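Local coordinates for spore coat polysaccharide biosynthesis protein SpsE (Bacillus subtilis, PDB 1VLI), which probably works as an N-acylneuraminate-9-phosphate synthase of the NeuB family, making a sugar acid for the polysaccharide of the spore coat, at residues R363-P366 and G370-W373; H147-K152 and I335-P340. One frame throughout, in Å; residues are numbered along the deposited sequence.

Contact 1: R363-P366 and G370-W373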
# COMPACT_ATOMS: atom_id res chain seq x y z
N ARG A 363 -32.42 -11.27 -9.46
CA ARG A 363 -32.85 -10.49 -10.61
C ARG A 363 -31.66 -10.30 -11.54
O ARG A 363 -30.51 -10.48 -11.12
CB ARG A 363 -33.36 -9.12 -10.18
CG ARG A 363 -32.34 -8.32 -9.34
CD ARG A 363 -32.93 -7.07 -8.70
NE ARG A 363 -31.92 -6.10 -8.30
CZ ARG A 363 -32.21 -4.90 -7.80
NH1 ARG A 363 -33.48 -4.54 -7.66
NH2 ARG A 363 -31.25 -4.05 -7.45
N ASP A 364 -31.93 -9.92 -12.78
CA ASP A 364 -30.89 -9.56 -13.74
C ASP A 364 -29.98 -8.46 -13.22
O ASP A 364 -30.46 -7.46 -12.70
CB ASP A 364 -31.54 -9.06 -15.03
CG ASP A 364 -32.35 -10.12 -15.74
OD1 ASP A 364 -32.25 -11.33 -15.38
OD2 ASP A 364 -33.10 -9.83 -16.69
N ILE A 365 -28.67 -8.63 -13.36
CA ILE A 365 -27.72 -7.57 -13.02
C ILE A 365 -26.93 -7.25 -14.28
O ILE A 365 -26.39 -8.17 -14.92
CB ILE A 365 -26.80 -8.00 -11.89
CG1 ILE A 365 -27.57 -8.83 -10.85
CG2 ILE A 365 -26.15 -6.79 -11.25
CD1 ILE A 365 -26.71 -9.52 -9.82
N PRO A 366 -26.89 -5.98 -14.68
CA PRO A 366 -26.06 -5.56 -15.82
C PRO A 366 -24.56 -5.79 -15.54
O PRO A 366 -24.15 -5.87 -14.38
CB PRO A 366 -26.38 -4.07 -15.95
CG PRO A 366 -27.72 -3.89 -15.25
CD PRO A 366 -27.67 -4.85 -14.12
N GLY A 370 -21.94 -2.47 -9.53
CA GLY A 370 -21.69 -2.95 -8.20
C GLY A 370 -22.90 -3.67 -7.65
O GLY A 370 -24.04 -3.18 -7.75
N ILE A 371 -22.64 -4.83 -7.05
CA ILE A 371 -23.64 -5.65 -6.38
C ILE A 371 -24.21 -4.92 -5.20
O ILE A 371 -23.53 -4.21 -4.50
CB ILE A 371 -23.03 -6.97 -5.90
CG1 ILE A 371 -22.41 -7.73 -7.06
CG2 ILE A 371 -24.11 -7.85 -5.25
CD1 ILE A 371 -23.43 -8.27 -7.99
N VAL A 372 -25.47 -5.19 -4.94
CA VAL A 372 -26.32 -4.46 -4.05
C VAL A 372 -27.20 -5.55 -3.40
O VAL A 372 -27.26 -6.67 -3.89
CB VAL A 372 -27.10 -3.44 -4.92
CG1 VAL A 372 -28.56 -3.79 -5.03
CG2 VAL A 372 -26.79 -1.99 -4.53
N TRP A 373 -27.86 -5.25 -2.28
CA TRP A 373 -28.58 -6.29 -1.53
C TRP A 373 -29.79 -6.78 -2.28
O TRP A 373 -30.14 -7.96 -2.23
CB TRP A 373 -28.98 -5.79 -0.14
CG TRP A 373 -27.84 -5.82 0.81
CD1 TRP A 373 -27.20 -4.75 1.35
CD2 TRP A 373 -27.17 -6.99 1.31
NE1 TRP A 373 -26.17 -5.17 2.16
CE2 TRP A 373 -26.13 -6.55 2.16
CE3 TRP A 373 -27.33 -8.37 1.12
CZ2 TRP A 373 -25.27 -7.43 2.83
CZ3 TRP A 373 -26.45 -9.25 1.77
CH2 TRP A 373 -25.45 -8.77 2.61

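Contact 2: H147-K152 and I335-P340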
# COMPACT_ATOMS: atom_id res chain seq x y z
N HIS A 147 -9.78 -5.45 0.61
CA HIS A 147 -9.77 -6.55 -0.32
C HIS A 147 -9.40 -7.78 0.47
O HIS A 147 -8.26 -8.31 0.38
CB HIS A 147 -8.75 -6.32 -1.43
CG HIS A 147 -8.90 -7.24 -2.59
ND1 HIS A 147 -9.51 -8.47 -2.50
CD2 HIS A 147 -8.51 -7.11 -3.88
CE1 HIS A 147 -9.50 -9.06 -3.68
NE2 HIS A 147 -8.89 -8.26 -4.54
N LEU A 148 -10.38 -8.25 1.22
CA LEU A 148 -10.18 -9.32 2.19
C LEU A 148 -9.75 -10.64 1.54
O LEU A 148 -8.85 -11.30 2.07
CB LEU A 148 -11.40 -9.48 3.10
CG LEU A 148 -11.89 -8.24 3.90
CD1 LEU A 148 -12.83 -8.75 4.97
CD2 LEU A 148 -10.77 -7.38 4.56
N PRO A 149 -10.33 -11.05 0.42
CA PRO A 149 -9.83 -12.25 -0.28
C PRO A 149 -8.35 -12.10 -0.67
O PRO A 149 -7.57 -13.04 -0.50
CB PRO A 149 -10.76 -12.38 -1.48
CG PRO A 149 -12.06 -11.65 -1.02
CD PRO A 149 -11.50 -10.47 -0.29
N LEU A 150 -7.95 -10.91 -1.13
CA LEU A 150 -6.55 -10.64 -1.39
C LEU A 150 -5.70 -10.70 -0.13
O LEU A 150 -4.61 -11.28 -0.15
CB LEU A 150 -6.34 -9.30 -2.10
CG LEU A 150 -4.87 -8.87 -2.28
CD1 LEU A 150 -4.07 -9.84 -3.26
CD2 LEU A 150 -4.76 -7.43 -2.71
N LEU A 151 -6.17 -10.11 0.97
CA LEU A 151 -5.36 -10.12 2.19
C LEU A 151 -5.13 -11.54 2.68
O LEU A 151 -4.08 -11.86 3.18
CB LEU A 151 -5.99 -9.24 3.31
CG LEU A 151 -6.15 -7.75 2.99
CD1 LEU A 151 -6.93 -7.06 4.11
CD2 LEU A 151 -4.80 -7.02 2.73
N LYS A 152 -6.15 -12.39 2.54
CA LYS A 152 -6.11 -13.79 2.95
C LYS A 152 -5.14 -14.55 2.06
O LYS A 152 -4.37 -15.39 2.51
CB LYS A 152 -7.52 -14.35 2.79
CG LYS A 152 -7.85 -15.60 3.57
CD LYS A 152 -9.21 -16.16 3.12
CE LYS A 152 -9.75 -17.26 4.07
NZ LYS A 152 -11.18 -17.05 4.50
N ILE A 335 -18.46 -12.24 -11.09
CA ILE A 335 -18.22 -11.13 -10.17
C ILE A 335 -16.75 -11.06 -9.73
O ILE A 335 -16.07 -12.09 -9.70
CB ILE A 335 -19.18 -11.17 -8.92
CG1 ILE A 335 -19.17 -12.55 -8.25
CG2 ILE A 335 -20.60 -10.74 -9.31
CD1 ILE A 335 -19.51 -12.50 -6.78
N ALA A 336 -16.30 -9.85 -9.38
CA ALA A 336 -14.92 -9.64 -8.93
C ALA A 336 -14.83 -8.52 -7.91
O ALA A 336 -15.70 -7.65 -7.85
CB ALA A 336 -13.98 -9.39 -10.12
N VAL A 337 -13.78 -8.56 -7.10
CA VAL A 337 -13.47 -7.51 -6.11
C VAL A 337 -12.63 -6.43 -6.82
O VAL A 337 -11.44 -6.64 -7.14
CB VAL A 337 -12.72 -8.14 -4.92
CG1 VAL A 337 -12.22 -7.08 -3.91
CG2 VAL A 337 -13.60 -9.15 -4.25
N LEU A 338 -13.28 -5.29 -7.13
CA LEU A 338 -12.69 -4.25 -7.99
C LEU A 338 -12.85 -2.86 -7.37
O LEU A 338 -13.64 -2.68 -6.46
CB LEU A 338 -13.30 -4.30 -9.39
CG LEU A 338 -13.03 -5.60 -10.17
CD1 LEU A 338 -14.06 -5.80 -11.25
CD2 LEU A 338 -11.63 -5.63 -10.75
N ARG A 339 -12.08 -1.88 -7.83
CA ARG A 339 -12.26 -0.51 -7.42
C ARG A 339 -13.40 0.07 -8.27
O ARG A 339 -13.50 -0.23 -9.48
CB ARG A 339 -11.00 0.30 -7.67
CG ARG A 339 -9.81 -0.06 -6.80
CD ARG A 339 -8.65 0.85 -7.09
NE ARG A 339 -7.45 0.46 -6.38
CZ ARG A 339 -6.44 1.28 -6.13
NH1 ARG A 339 -6.49 2.54 -6.52
NH2 ARG A 339 -5.40 0.84 -5.44
N PRO A 340 -14.27 0.86 -7.65
CA PRO A 340 -15.45 1.38 -8.34
C PRO A 340 -15.17 2.35 -9.49
O PRO A 340 -15.97 2.43 -10.42
CB PRO A 340 -16.24 2.09 -7.22
CG PRO A 340 -15.30 2.34 -6.17
CD PRO A 340 -14.21 1.29 -6.25

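Contact 1: R363-P366 and G370-W373
Arg363 NE forms a salt bridge with Asp375 OD1 while the far end of the same guanidinium rests against Val372, so one charged group ties the two segments of a short loop in the SAF (antifreeze-like) domain. The touch is between NH2 of Arg363 and CG1 of Val372, 3.6 Å apart, with the methyl set obliquely to the guanidinium plane. Arg363 gets there because its CG sits between the backbone N and the carbonyl carbon (chi1 55°), after which the chain runs extended to NE. Asp375 serves both segments: its OD2 takes a weak hydrogen bond from Val372 N. The Val372 side chain lies off the staggered positions (chi1 110°), so its placement deserves caution.

Deeper in, the chemistry turns apolar. Ile365 and Ile371, both buried, have CA atoms 8.0 Å apart and bridge the gap with their long branches. Each also packs on strand 317-320; a backbone hydrogen bond joins Ile371 to Ile318 of that strand, and another joins Ile365 to Ile324, beyond its end. The two side chains cross at about a right angle and meet by their terminal methyls, CD1 of Ile365 lying 4.0 Å from CD1 of Ile371.

Contact 2: H147-K152 and I335-P340
Val337 presses its CG1 methyl squarely onto the imidazole of His147, a CH-pi contact in which the carbon lies 3.3 Å from the ring centroid and only 10° off the ring normal. CG1 is nearly equidistant from the five ring atoms, so the methyl sits over the middle of the ring. The opposite face carries CB of Leu150, 3.2 Å above the plane, so the imidazole is sandwiched; Pro149 CD lies in plane at its edge. The ring is turned into this slot with CG anti to the backbone N (chi1 -167°). Replacing His147 by an alanine would remove the imidazole and is likely to leave Val337 CG1 without its aromatic partner and a gap between it and Leu150 CB. Pro149 adds a looser apolar touch, its CG 4.4 Å from CG2 of Val337.

What positions the histidine is the helix start: His147 is the N-cap residue of helix 148-155, and its carbonyl O accepts from Leu151 N at 2.8 Å. Val337 is held by strand 335-338, antiparallel to strand 317-320, while Phe352 of helix 352-356 touches both Pro149 and Val337. Helix 148-155, which follows barrel strand 138-140, packs its Leu148 and Leu151 against helix 170-181.

In the fold
Packing changes here from a domain interface to a domain's outer part. Contact 2 joins the TIM-barrel region to the SAF domain through segments 183 residues apart and is buried, its centre about 14 Å from the chain's. Contact 1 lies within the SAF domain, its centre about 29 Å from that of the chain, and half its touching residues are buried. Where the interface sets a methyl over an aromatic face, flanked by the Lys152-Glu353 and Arg339-Glu144 salt bridges, the outer loop combines an isoleucine pair with an exposed arginine held by Asp375. Their centres are about 17 Å apart, yet Ile371 CD1 lies 4.0 Å from Ile335 CG2, and both contacts lean on strand 317-320.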